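Local coordinates for protein agarase (Pseudoalteromonas fuliginea, PDB 6XJ9) that probably hydrolyses agarose, as a glycoside hydrolase of family GH50 made by a marine bacterium and carrying a CBM-like domain, at residues L91-A96 with A186-S191; L107-I112 with Y117-N122; L157-D162 with Q170-W175. One frame throughout, in Å; residues are numbered along the deposited sequence.

Contact 1 of 3, residues L91-A96 with A186-S191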
ATOM      1  N   LEU A  91      26.171 -11.143 -14.862  1.00 27.69           N
ATOM      2  CA  LEU A  91      25.343 -12.325 -14.997  1.00 27.27           C
ATOM      3  C   LEU A  91      23.889 -11.902 -14.791  1.00 27.10           C
ATOM      4  O   LEU A  91      23.556 -11.286 -13.775  1.00 26.92           O
ATOM      5  CB  LEU A  91      25.805 -13.318 -13.922  1.00 26.60           C
ATOM      6  CG  LEU A  91      24.914 -14.540 -13.692  1.00 27.87           C
ATOM      7  CD1 LEU A  91      24.853 -15.419 -14.932  1.00 28.47           C
ATOM      8  CD2 LEU A  91      25.418 -15.337 -12.496  1.00 28.12           C
ATOM      9  N   ALA A  92      23.030 -12.224 -15.765  1.00 26.61           N
ATOM     10  CA  ALA A  92      21.695 -11.649 -15.804  1.00 27.76           C
ATOM     11  C   ALA A  92      20.645 -12.752 -15.865  1.00 27.46           C
ATOM     12  O   ALA A  92      20.814 -13.729 -16.596  1.00 27.79           O
ATOM     13  CB  ALA A  92      21.585 -10.735 -16.995  1.00 24.75           C
ATOM     14  N   PHE A  93      19.562 -12.569 -15.101  1.00 27.11           N
ATOM     15  CA  PHE A  93      18.448 -13.503 -15.075  1.00 26.34           C
ATOM     16  C   PHE A  93      17.170 -12.778 -15.482  1.00 26.63           C
ATOM     17  O   PHE A  93      16.851 -11.720 -14.943  1.00 25.33           O
ATOM     18  CB  PHE A  93      18.270 -14.088 -13.670  1.00 27.02           C
ATOM     19  CG  PHE A  93      19.455 -14.831 -13.104  1.00 27.81           C
ATOM     20  CD1 PHE A  93      20.567 -14.150 -12.630  1.00 28.60           C
ATOM     21  CD2 PHE A  93      19.457 -16.217 -13.025  1.00 28.78           C
ATOM     22  CE1 PHE A  93      21.653 -14.833 -12.098  1.00 29.07           C
ATOM     23  CE2 PHE A  93      20.545 -16.899 -12.494  1.00 28.08           C
ATOM     24  CZ  PHE A  93      21.641 -16.207 -12.030  1.00 27.09           C
ATOM     25  N   GLU A  94      16.429 -13.364 -16.425  1.00 27.60           N
ATOM     26  CA  GLU A  94      15.122 -12.840 -16.780  1.00 29.08           C
ATOM     27  C   GLU A  94      14.054 -13.656 -16.056  1.00 28.26           C
ATOM     28  O   GLU A  94      13.898 -14.849 -16.329  1.00 28.69           O
ATOM     29  CB  GLU A  94      14.924 -12.864 -18.294  1.00 33.62           C
ATOM     30  CG  GLU A  94      15.367 -11.586 -18.968  1.00 37.92           C
ATOM     31  CD  GLU A  94      14.918 -11.504 -20.416  1.00 41.74           C
ATOM     32  OE1 GLU A  94      15.462 -12.272 -21.239  1.00 43.55           O
ATOM     33  OE2 GLU A  94      14.007 -10.701 -20.705  1.00 43.06           O
ATOM     34  N   LEU A  95      13.347 -12.995 -15.125  1.00 24.69           N
ATOM     35  CA  LEU A  95      12.559 -13.671 -14.104  1.00 24.86           C
ATOM     36  C   LEU A  95      11.174 -13.051 -13.996  1.00 24.07           C
ATOM     37  O   LEU A  95      11.034 -11.834 -13.953  1.00 25.29           O
ATOM     38  CB  LEU A  95      13.272 -13.582 -12.745  1.00 23.81           C
ATOM     39  CG  LEU A  95      14.685 -14.164 -12.673  1.00 23.99           C
ATOM     40  CD1 LEU A  95      15.353 -13.827 -11.346  1.00 21.33           C
ATOM     41  CD2 LEU A  95      14.686 -15.671 -12.908  1.00 22.79           C
ATOM     42  N   ALA A  96      10.164 -13.918 -13.909  1.00 26.10           N
ATOM     43  CA  ALA A  96       8.815 -13.524 -13.542  1.00 27.48           C
ATOM     44  C   ALA A  96       8.405 -14.277 -12.280  1.00 26.76           C
ATOM     45  O   ALA A  96       9.106 -15.182 -11.843  1.00 25.97           O
ATOM     46  CB  ALA A  96       7.866 -13.805 -14.682  1.00 27.17           C
ATOM     47  N   ALA A 186      31.679 -23.324 -10.381  1.00 36.26           N
ATOM     48  CA  ALA A 186      31.164 -24.681 -10.287  1.00 37.48           C
ATOM     49  C   ALA A 186      29.637 -24.718 -10.346  1.00 36.52           C
ATOM     50  O   ALA A 186      29.073 -25.624 -10.957  1.00 36.01           O
ATOM     51  CB  ALA A 186      31.687 -25.356  -9.040  1.00 38.75           C
ATOM     52  N   LYS A 187      28.962 -23.752  -9.704  1.00 35.66           N
ATOM     53  CA  LYS A 187      27.506 -23.801  -9.649  1.00 34.76           C
ATOM     54  C   LYS A 187      26.905 -22.415  -9.416  1.00 33.97           C
ATOM     55  O   LYS A 187      27.522 -21.566  -8.778  1.00 34.52           O
ATOM     56  CB  LYS A 187      27.038 -24.782  -8.571  1.00 35.28           C
ATOM     57  CG  LYS A 187      27.555 -24.509  -7.163  1.00 35.13           C
ATOM     58  CD  LYS A 187      27.218 -25.610  -6.176  1.00 36.88           C
ATOM     59  N   ILE A 188      25.686 -22.222  -9.939  1.00 33.43           N
ATOM     60  CA  ILE A 188      24.840 -21.070  -9.653  1.00 32.93           C
ATOM     61  C   ILE A 188      23.597 -21.605  -8.947  1.00 31.33           C
ATOM     62  O   ILE A 188      22.904 -22.452  -9.506  1.00 30.45           O
ATOM     63  CB  ILE A 188      24.443 -20.339 -10.955  1.00 33.30           C
ATOM     64  CG1 ILE A 188      25.627 -19.617 -11.602  1.00 35.08           C
ATOM     65  CG2 ILE A 188      23.267 -19.393 -10.725  1.00 35.11           C
ATOM     66  CD1 ILE A 188      25.355 -19.148 -13.022  1.00 32.98           C
ATOM     67  N   ALA A 189      23.334 -21.124  -7.722  1.00 28.52           N
ATOM     68  CA  ALA A 189      22.171 -21.572  -6.961  1.00 27.07           C
ATOM     69  C   ALA A 189      21.188 -20.418  -6.752  1.00 25.28           C
ATOM     70  O   ALA A 189      21.572 -19.336  -6.325  1.00 24.32           O
ATOM     71  CB  ALA A 189      22.622 -22.152  -5.637  1.00 26.35           C
ATOM     72  N   ILE A 190      19.903 -20.673  -7.025  1.00 24.38           N
ATOM     73  CA  ILE A 190      18.831 -19.757  -6.671  1.00 23.34           C
ATOM     74  C   ILE A 190      18.011 -20.430  -5.576  1.00 22.92           C
ATOM     75  O   ILE A 190      17.422 -21.476  -5.834  1.00 20.91           O
ATOM     76  CB  ILE A 190      17.952 -19.418  -7.899  1.00 24.22           C
ATOM     77  CG1 ILE A 190      18.740 -18.759  -9.039  1.00 25.16           C
ATOM     78  CG2 ILE A 190      16.721 -18.599  -7.501  1.00 25.04           C
ATOM     79  CD1 ILE A 190      19.323 -17.398  -8.706  1.00 26.74           C
ATOM     80  N   SER A 191      17.973 -19.825  -4.369  1.00 23.16           N
ATOM     81  CA  SER A 191      17.280 -20.432  -3.239  1.00 24.06           C
ATOM     82  C   SER A 191      16.232 -19.504  -2.618  1.00 23.61           C
ATOM     83  O   SER A 191      16.284 -18.282  -2.776  1.00 24.00           O
ATOM     84  CB  SER A 191      18.240 -20.961  -2.189  1.00 24.98           C
ATOM     85  OG  SER A 191      18.995 -19.913  -1.597  1.00 26.16           O
TER
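Phe93 and Leu91 point from strand 89-97 at Ile188 and Ile190 of strand 185-193, across the inside of a beta sandwich. The short strand axes come no closer than 11.6 Å, so only side chains bridge the gap. They cross at -39°, a value in keeping with two packed, twisted sheets. The ring of Phe93 is one broad bump. Its outer end points into the hollow between the two isoleucines. Phe93 CZ is 3.8 Å from Ile188 CG2, and this methyl sits at the ring edge, in its plane. Phe93 CE2 lies 4.0 Å from Ile190 CD1, which approaches the ring obliquely. Ile188 is itself a forked bump with two uses. Its CG1 stands opposite the carbonyl carbon (chi1 -70°), and with the outer torsion extended (chi2 167°), CD1 and CG2 part in different directions. CG2 slides past Phe93, while Ile188 CD1 meets Leu91 CD2 tip to tip at 3.8 Å. Ile188 thus straddles the neighbouring ends of Leu91 and Phe93, one methyl on each. Leu107, from the strand next to 185-193, also touches Phe93 and Ile190. Leu208 and Ile206, on the adjoining strand 199-210, lie against Leu91 and Phe93. All four touching residues are buried, and every contact between them is carbon to carbon. The chemistry implies that the two sheets are held here by van der Waals fit and exclusion of water, not by polar bonds.

Contact 2 of 3, residues L107-I112 with Y117-N122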
ATOM      1  N   LEU A 107      21.037 -15.663  -4.414  1.00 23.62           N
ATOM      2  CA  LEU A 107      21.858 -16.103  -5.523  1.00 24.02           C
ATOM      3  C   LEU A 107      23.249 -16.415  -4.985  1.00 25.67           C
ATOM      4  O   LEU A 107      23.981 -15.509  -4.585  1.00 27.12           O
ATOM      5  CB  LEU A 107      21.875 -15.013  -6.602  1.00 23.76           C
ATOM      6  CG  LEU A 107      22.959 -15.137  -7.674  1.00 24.08           C
ATOM      7  CD1 LEU A 107      22.790 -16.418  -8.474  1.00 24.65           C
ATOM      8  CD2 LEU A 107      22.929 -13.929  -8.605  1.00 24.43           C
ATOM      9  N   ASP A 108      23.572 -17.713  -4.934  1.00 24.60           N
ATOM     10  CA  ASP A 108      24.884 -18.162  -4.501  1.00 26.73           C
ATOM     11  C   ASP A 108      25.652 -18.703  -5.703  1.00 26.80           C
ATOM     12  O   ASP A 108      25.143 -19.534  -6.452  1.00 26.19           O
ATOM     13  CB  ASP A 108      24.807 -19.183  -3.369  1.00 25.90           C
ATOM     14  CG  ASP A 108      24.341 -18.569  -2.069  1.00 27.13           C
ATOM     15  OD1 ASP A 108      23.117 -18.360  -1.924  1.00 26.09           O
ATOM     16  OD2 ASP A 108      25.205 -18.296  -1.222  1.00 26.27           O
ATOM     17  N   ILE A 109      26.856 -18.159  -5.894  1.00 29.16           N
ATOM     18  CA  ILE A 109      27.790 -18.603  -6.917  1.00 29.48           C
ATOM     19  C   ILE A 109      29.029 -19.139  -6.200  1.00 31.07           C
ATOM     20  O   ILE A 109      29.572 -18.475  -5.317  1.00 31.01           O
ATOM     21  CB  ILE A 109      28.109 -17.450  -7.890  1.00 28.54           C
ATOM     22  CG1 ILE A 109      26.837 -16.804  -8.450  1.00 27.26           C
ATOM     23  CG2 ILE A 109      29.034 -17.918  -9.006  1.00 29.68           C
ATOM     24  CD1 ILE A 109      27.049 -15.436  -9.068  1.00 28.56           C
ATOM     25  N   SER A 110      29.429 -20.364  -6.564  1.00 32.10           N
ATOM     26  CA  SER A 110      30.513 -21.099  -5.925  1.00 34.88           C
ATOM     27  C   SER A 110      31.556 -21.484  -6.974  1.00 36.20           C
ATOM     28  O   SER A 110      31.198 -21.857  -8.092  1.00 34.78           O
ATOM     29  CB  SER A 110      29.991 -22.341  -5.227  1.00 36.11           C
ATOM     30  OG  SER A 110      28.872 -22.049  -4.397  1.00 35.91           O
ATOM     31  N   ASP A 111      32.836 -21.425  -6.581  1.00 37.35           N
ATOM     32  CA  ASP A 111      33.948 -21.683  -7.483  1.00 39.53           C
ATOM     33  C   ASP A 111      34.625 -23.013  -7.149  1.00 42.38           C
ATOM     34  O   ASP A 111      34.303 -23.653  -6.146  1.00 42.53           O
ATOM     35  CB  ASP A 111      34.952 -20.527  -7.498  1.00 36.59           C
ATOM     36  CG  ASP A 111      35.689 -20.309  -6.186  1.00 38.94           C
ATOM     37  OD1 ASP A 111      35.779 -21.270  -5.383  1.00 37.57           O
ATOM     38  OD2 ASP A 111      36.169 -19.167  -5.974  1.00 38.65           O
ATOM     39  N   ILE A 112      35.602 -23.380  -7.994  1.00 41.92           N
ATOM     40  CA  ILE A 112      36.291 -24.665  -7.974  1.00 42.70           C
ATOM     41  C   ILE A 112      37.045 -24.839  -6.658  1.00 44.32           C
ATOM     42  O   ILE A 112      37.413 -25.956  -6.301  1.00 44.62           O
ATOM     43  CB  ILE A 112      37.244 -24.797  -9.184  1.00 41.16           C
ATOM     44  CG1 ILE A 112      38.194 -23.603  -9.304  1.00 40.64           C
ATOM     45  CG2 ILE A 112      36.473 -25.013 -10.474  1.00 40.70           C
ATOM     46  N   TYR A 117      29.747 -16.958  -2.764  1.00 33.84           N
ATOM     47  CA  TYR A 117      29.236 -15.625  -2.480  1.00 32.53           C
ATOM     48  C   TYR A 117      27.719 -15.569  -2.647  1.00 31.17           C
ATOM     49  O   TYR A 117      27.183 -16.106  -3.611  1.00 30.80           O
ATOM     50  CB  TYR A 117      29.914 -14.544  -3.323  1.00 30.10           C
ATOM     51  CG  TYR A 117      29.649 -13.158  -2.792  1.00 30.52           C
ATOM     52  CD1 TYR A 117      30.319 -12.695  -1.668  1.00 30.34           C
ATOM     53  CD2 TYR A 117      28.703 -12.324  -3.375  1.00 27.37           C
ATOM     54  CE1 TYR A 117      30.077 -11.434  -1.147  1.00 29.90           C
ATOM     55  CE2 TYR A 117      28.448 -11.060  -2.864  1.00 27.69           C
ATOM     56  CZ  TYR A 117      29.142 -10.614  -1.751  1.00 28.50           C
ATOM     57  OH  TYR A 117      28.917  -9.379  -1.221  1.00 31.44           O
ATOM     58  N   THR A 118      27.064 -14.855  -1.716  1.00 30.44           N
ATOM     59  CA  THR A 118      25.615 -14.727  -1.643  1.00 29.36           C
ATOM     60  C   THR A 118      25.178 -13.314  -2.038  1.00 27.92           C
ATOM     61  O   THR A 118      25.614 -12.338  -1.427  1.00 26.76           O
ATOM     62  CB  THR A 118      25.129 -15.045  -0.224  1.00 29.32           C
ATOM     63  OG1 THR A 118      25.639 -16.325   0.156  1.00 26.12           O
ATOM     64  CG2 THR A 118      23.621 -15.013  -0.095  1.00 28.97           C
ATOM     65  N   ARG A 119      24.305 -13.231  -3.055  1.00 26.38           N
ATOM     66  CA  ARG A 119      23.553 -12.028  -3.400  1.00 25.44           C
ATOM     67  C   ARG A 119      22.061 -12.319  -3.199  1.00 25.76           C
ATOM     68  O   ARG A 119      21.686 -13.479  -3.045  1.00 25.82           O
ATOM     69  CB  ARG A 119      23.862 -11.597  -4.837  1.00 26.44           C
ATOM     70  CG  ARG A 119      25.309 -11.180  -5.083  1.00 26.30           C
ATOM     71  CD  ARG A 119      25.684 -11.199  -6.554  1.00 26.19           C
ATOM     72  NE  ARG A 119      27.014 -10.636  -6.780  1.00 27.41           N
ATOM     73  CZ  ARG A 119      28.137 -11.333  -6.957  1.00 29.45           C
ATOM     74  NH1 ARG A 119      28.128 -12.658  -6.933  1.00 28.68           N
ATOM     75  NH2 ARG A 119      29.275 -10.694  -7.146  1.00 29.98           N
ATOM     76  N   SER A 120      21.217 -11.274  -3.157  1.00 23.73           N
ATOM     77  CA  SER A 120      19.787 -11.433  -2.921  1.00 22.43           C
ATOM     78  C   SER A 120      18.991 -10.316  -3.598  1.00 21.41           C
ATOM     79  O   SER A 120      19.460  -9.191  -3.712  1.00 22.47           O
ATOM     80  CB  SER A 120      19.479 -11.495  -1.439  1.00 23.76           C
ATOM     81  OG  SER A 120      18.104 -11.796  -1.225  1.00 24.38           O
ATOM     82  N   VAL A 121      17.765 -10.627  -4.024  1.00 21.74           N
ATOM     83  CA  VAL A 121      16.877  -9.612  -4.572  1.00 20.82           C
ATOM     84  C   VAL A 121      15.429 -10.063  -4.389  1.00 20.51           C
ATOM     85  O   VAL A 121      15.156 -11.256  -4.277  1.00 19.39           O
ATOM     86  CB  VAL A 121      17.205  -9.302  -6.048  1.00 21.02           C
ATOM     87  CG1 VAL A 121      16.780 -10.426  -6.982  1.00 20.91           C
ATOM     88  CG2 VAL A 121      16.589  -7.986  -6.497  1.00 20.28           C
ATOM     89  N   ASN A 122      14.503  -9.098  -4.363  1.00 20.07           N
ATOM     90  CA  ASN A 122      13.090  -9.423  -4.365  1.00 20.75           C
ATOM     91  C   ASN A 122      12.583  -9.464  -5.806  1.00 20.76           C
ATOM     92  O   ASN A 122      12.905  -8.578  -6.585  1.00 21.06           O
ATOM     93  CB  ASN A 122      12.275  -8.463  -3.492  1.00 19.43           C
ATOM     94  CG  ASN A 122      10.808  -8.852  -3.427  1.00 19.89           C
ATOM     95  OD1 ASN A 122      10.053  -8.613  -4.367  1.00 19.38           O
ATOM     96  ND2 ASN A 122      10.389  -9.449  -2.324  1.00 18.38           N
TER
HETATM   97  O   HOH W   1      26.271 -14.467  -5.596  1.00 23.68           O
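Asp108 and Thr118 turn their polar ends to the same side of the strand pair. In Asp108, CG stands opposite the carbonyl carbon (chi1 -70°). Thr118 does the same with OG1 (chi1 -54°), and the two side chains run side by side. Thr118 OG1 donates to Asp108 OD2 at 2.4 Å, a modelled distance so short that its exact value is doubtful. OD2 also accepts from Asn116 ND2. A valine in place of Asp108 would probably leave Thr118 OG1 and Asn116 ND2 without this acceptor.

The backbones form an antiparallel ladder. Leu107 and Arg119 are a hydrogen-bonded pair, with Leu107 N to Arg119 O at 2.7 Å. The return bond, Arg119 N to Leu107 O, is 2.8 Å and nearly straight at 177°. Ile109 and Tyr117 form the next such pair, in which Ile109 N donates to Tyr117 O. Asp108 and Thr118 are the non-hydrogen-bonded pair between them.

Leu107, Ile109, Tyr117 and Arg119 occupy the other face. Arg119 is extended from CG to NE, and its NH1 lies 3.7 Å from Ile109 CD1. One face of its guanidinium carries Tyr117 CD2, off centre. A water accepts from Arg119 NH1 at 2.9 Å. It donates to Leu107 O and to Tyr117 O, each at 2.7 Å. Both carbonyls hold a backbone N-H as well as the water, and the water helps fix the guanidinium.

This is the beta hairpin of strands 103-111 and 116-123 in the CBM-like domain. Strand 185-193 pairs with its first arm, and strand 169-174 with its second. Leu107 packs on Ile188 and Ile190 of the former and on Phe171 of the latter.

Contact 3 of 3, residues L157-D162 with Q170-W175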
ATOM      1  N   LEU A 157      29.632   2.507   1.810  1.00 26.43           N
ATOM      2  CA  LEU A 157      28.238   2.114   1.717  1.00 26.95           C
ATOM      3  C   LEU A 157      28.166   0.595   1.601  1.00 28.34           C
ATOM      4  O   LEU A 157      28.796   0.025   0.713  1.00 29.84           O
ATOM      5  CB  LEU A 157      27.622   2.753   0.467  1.00 26.23           C
ATOM      6  CG  LEU A 157      27.121   4.191   0.604  1.00 25.04           C
ATOM      7  CD1 LEU A 157      28.262   5.194   0.524  1.00 24.35           C
ATOM      8  CD2 LEU A 157      26.090   4.489  -0.476  1.00 26.65           C
ATOM      9  N   ARG A 158      27.361  -0.053   2.457  1.00 28.35           N
ATOM     10  CA  ARG A 158      27.232  -1.504   2.387  1.00 27.40           C
ATOM     11  C   ARG A 158      26.804  -1.907   0.974  1.00 26.26           C
ATOM     12  O   ARG A 158      27.383  -2.821   0.393  1.00 23.27           O
ATOM     13  CB  ARG A 158      26.314  -2.061   3.482  1.00 30.26           C
ATOM     14  CG  ARG A 158      26.246  -3.586   3.517  1.00 33.16           C
ATOM     15  CD  ARG A 158      26.329  -4.172   4.916  1.00 37.65           C
ATOM     16  NE  ARG A 158      27.668  -4.022   5.469  1.00 38.68           N
ATOM     17  CZ  ARG A 158      27.961  -3.859   6.758  1.00 40.72           C
ATOM     18  NH1 ARG A 158      27.003  -3.819   7.664  1.00 43.04           N
ATOM     19  NH2 ARG A 158      29.220  -3.729   7.137  1.00 44.27           N
ATOM     20  N   SER A 159      25.813  -1.195   0.429  1.00 23.45           N
ATOM     21  CA  SER A 159      25.421  -1.339  -0.963  1.00 24.22           C
ATOM     22  C   SER A 159      25.421   0.024  -1.651  1.00 25.00           C
ATOM     23  O   SER A 159      24.856   0.992  -1.135  1.00 22.92           O
ATOM     24  CB  SER A 159      24.090  -2.019  -1.074  1.00 25.61           C
ATOM     25  OG  SER A 159      23.721  -2.181  -2.433  1.00 30.81           O
ATOM     26  N   ASN A 160      26.062   0.073  -2.829  1.00 23.63           N
ATOM     27  CA  ASN A 160      26.317   1.288  -3.587  1.00 24.53           C
ATOM     28  C   ASN A 160      25.131   1.611  -4.498  1.00 23.41           C
ATOM     29  O   ASN A 160      24.330   0.739  -4.821  1.00 24.37           O
ATOM     30  CB  ASN A 160      27.535   1.107  -4.507  1.00 25.05           C
ATOM     31  CG  ASN A 160      28.872   1.469  -3.898  1.00 24.67           C
ATOM     32  OD1 ASN A 160      28.951   2.122  -2.862  1.00 26.26           O
ATOM     33  ND2 ASN A 160      29.946   1.091  -4.574  1.00 25.55           N
ATOM     34  N   PRO A 161      25.003   2.860  -5.007  1.00 23.72           N
ATOM     35  CA  PRO A 161      24.104   3.134  -6.131  1.00 23.85           C
ATOM     36  C   PRO A 161      24.533   2.273  -7.316  1.00 23.57           C
ATOM     37  O   PRO A 161      25.685   1.861  -7.397  1.00 24.87           O
ATOM     38  CB  PRO A 161      24.437   4.588  -6.517  1.00 23.32           C
ATOM     39  CG  PRO A 161      25.013   5.192  -5.250  1.00 23.51           C
ATOM     40  CD  PRO A 161      25.757   4.054  -4.584  1.00 23.35           C
ATOM     41  N   ASP A 162      23.594   2.017  -8.225  1.00 25.28           N
ATOM     42  CA  ASP A 162      23.878   1.388  -9.505  1.00 27.78           C
ATOM     43  C   ASP A 162      24.957   2.181 -10.240  1.00 28.68           C
ATOM     44  O   ASP A 162      25.027   3.403 -10.110  1.00 27.20           O
ATOM     45  CB  ASP A 162      22.616   1.327 -10.361  1.00 28.90           C
ATOM     46  CG  ASP A 162      21.554   0.389  -9.818  1.00 31.36           C
ATOM     47  OD1 ASP A 162      21.889  -0.433  -8.941  1.00 31.58           O
ATOM     48  OD2 ASP A 162      20.406   0.475 -10.294  1.00 33.64           O
ATOM     49  N   GLN A 170      19.504  -4.601  -9.946  1.00 25.54           N
ATOM     50  CA  GLN A 170      20.751  -5.174  -9.482  1.00 24.84           C
ATOM     51  C   GLN A 170      20.495  -6.016  -8.229  1.00 25.29           C
ATOM     52  O   GLN A 170      19.785  -5.592  -7.323  1.00 22.60           O
ATOM     53  CB  GLN A 170      21.779  -4.075  -9.223  1.00 24.19           C
ATOM     54  CG  GLN A 170      23.132  -4.633  -8.807  1.00 26.07           C
ATOM     55  CD  GLN A 170      24.213  -3.601  -8.585  1.00 28.13           C
ATOM     56  OE1 GLN A 170      23.981  -2.391  -8.593  1.00 29.74           O
ATOM     57  NE2 GLN A 170      25.421  -4.087  -8.366  1.00 27.33           N
ATOM     58  N   PHE A 171      21.091  -7.216  -8.189  1.00 24.59           N
ATOM     59  CA  PHE A 171      21.123  -8.012  -6.970  1.00 24.07           C
ATOM     60  C   PHE A 171      21.869  -7.240  -5.885  1.00 24.62           C
ATOM     61  O   PHE A 171      22.815  -6.505  -6.174  1.00 23.54           O
ATOM     62  CB  PHE A 171      21.833  -9.352  -7.200  1.00 25.76           C
ATOM     63  CG  PHE A 171      20.994 -10.446  -7.817  1.00 25.32           C
ATOM     64  CD1 PHE A 171      20.896 -10.576  -9.196  1.00 24.74           C
ATOM     65  CD2 PHE A 171      20.320 -11.358  -7.020  1.00 25.63           C
ATOM     66  CE1 PHE A 171      20.143 -11.593  -9.764  1.00 24.39           C
ATOM     67  CE2 PHE A 171      19.576 -12.382  -7.590  1.00 24.84           C
ATOM     68  CZ  PHE A 171      19.481 -12.492  -8.961  1.00 23.99           C
ATOM     69  N   ILE A 172      21.443  -7.439  -4.630  1.00 25.52           N
ATOM     70  CA  ILE A 172      22.131  -6.866  -3.481  1.00 24.77           C
ATOM     71  C   ILE A 172      23.221  -7.830  -3.019  1.00 26.49           C
ATOM     72  O   ILE A 172      22.942  -8.987  -2.704  1.00 23.71           O
ATOM     73  CB  ILE A 172      21.127  -6.553  -2.349  1.00 25.99           C
ATOM     74  CG1 ILE A 172      19.939  -5.711  -2.834  1.00 27.41           C
ATOM     75  CG2 ILE A 172      21.828  -5.914  -1.166  1.00 24.42           C
ATOM     76  CD1 ILE A 172      20.322  -4.400  -3.502  1.00 28.31           C
ATOM     77  N   SER A 173      24.468  -7.333  -2.962  1.00 28.44           N
ATOM     78  CA  SER A 173      25.575  -8.122  -2.441  1.00 31.81           C
ATOM     79  C   SER A 173      25.406  -8.307  -0.933  1.00 32.05           C
ATOM     80  O   SER A 173      25.295  -7.334  -0.200  1.00 33.56           O
ATOM     81  CB  SER A 173      26.901  -7.477  -2.779  1.00 33.69           C
ATOM     82  OG  SER A 173      27.011  -7.287  -4.182  1.00 35.99           O
ATOM     83  N   MET A 174      25.385  -9.565  -0.473  1.00 33.33           N
ATOM     84  CA  MET A 174      25.062  -9.838   0.917  1.00 31.81           C
ATOM     85  C   MET A 174      26.313 -10.228   1.708  1.00 33.98           C
ATOM     86  O   MET A 174      26.671  -9.534   2.656  1.00 34.96           O
ATOM     87  CB  MET A 174      23.973 -10.908   1.043  1.00 29.97           C
ATOM     88  CG  MET A 174      22.700 -10.585   0.262  1.00 28.49           C
ATOM     89  SD  MET A 174      21.724  -9.184   0.901  1.00 28.69           S
ATOM     90  CE  MET A 174      20.910  -9.928   2.314  1.00 26.73           C
ATOM     91  N   TRP A 175      26.970 -11.337   1.337  1.00 36.00           N
ATOM     92  CA  TRP A 175      28.097 -11.839   2.115  1.00 37.53           C
ATOM     93  C   TRP A 175      28.750 -13.040   1.434  1.00 40.15           C
ATOM     94  O   TRP A 175      28.184 -13.628   0.512  1.00 38.53           O
ATOM     95  CB  TRP A 175      27.650 -12.205   3.537  1.00 36.70           C
ATOM     96  CG  TRP A 175      26.464 -13.116   3.540  1.00 35.62           C
ATOM     97  CD1 TRP A 175      26.415 -14.412   3.116  1.00 35.57           C
ATOM     98  CD2 TRP A 175      25.133 -12.783   3.960  1.00 35.56           C
ATOM     99  NE1 TRP A 175      25.149 -14.914   3.250  1.00 34.22           N
ATOM    100  CE2 TRP A 175      24.340 -13.937   3.768  1.00 35.10           C
ATOM    101  CE3 TRP A 175      24.537 -11.630   4.485  1.00 37.51           C
ATOM    102  CZ2 TRP A 175      22.980 -13.963   4.069  1.00 34.43           C
ATOM    103  CZ3 TRP A 175      23.193 -11.661   4.790  1.00 36.23           C
ATOM    104  CH2 TRP A 175      22.430 -12.812   4.585  1.00 35.13           C
TER
HETATM  105  O   HOH W   2      19.018  -1.653  -9.731  1.00 29.61           O
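The long connection between strands 128-134 and 169-174 of the beta sandwich folds back on the second of these strands, where Ser159 and Asp162 meet Ile172 and Gln170. Segment 157-162 has no regular structure. Its partner ends in a classic beta bulge, with Met174 and Trp175 both facing Thr118.

Asp162 and Gln170 run alongside each other, heading opposite ways. Asp162 OD1 lies 3.7 Å from Gln170 CB, so the carboxylate rests against the root of the glutamine chain. A water joins the same two residues. It donates to Asp162 OD2 at 2.6 Å and accepts from Gln170 N at 3.0 Å. The water is thus the acceptor for the Gln170 N-H and ties it to the carboxylate. Tyr132 of strand 128-134 touches both side chains.

Further along, the contact borders the C-terminal part of the chain. Asn731 ND2 binds Ser159 O, and His680 touches both Ser159 and Ile172. Ser159 holds OG opposite its own backbone N (chi1 -179°), and this hydroxyl is hydrogen-bonded to Phe679 O. The same OG lies 4.2 Å from Ile172 CD1, a loose touch of methyl on oxygen.

Overall arrangement
All three contacts lie in the CBM-like domain near the N terminus. The chain first lays down 91-96, which waits for 186-191 to close the wide loop of contact 1. The other two close inside it in turn. Contact 2 comes first and pairs the two arms of a hairpin across a short turn. Contact 3 then closes a short excursion. Ala189 N to Asp108 O, 2.7 Å, joins contacts 1 and 2 as a probable hydrogen bond. Ile172 N to Ser120 O, 2.8 Å, probably does the same between contacts 2 and 3. Phe93 also packs on Phe171. Contact 1 spans the sandwich, contact 2 builds one sheet, and contact 3 ties the connection before strand 169-174 to that strand.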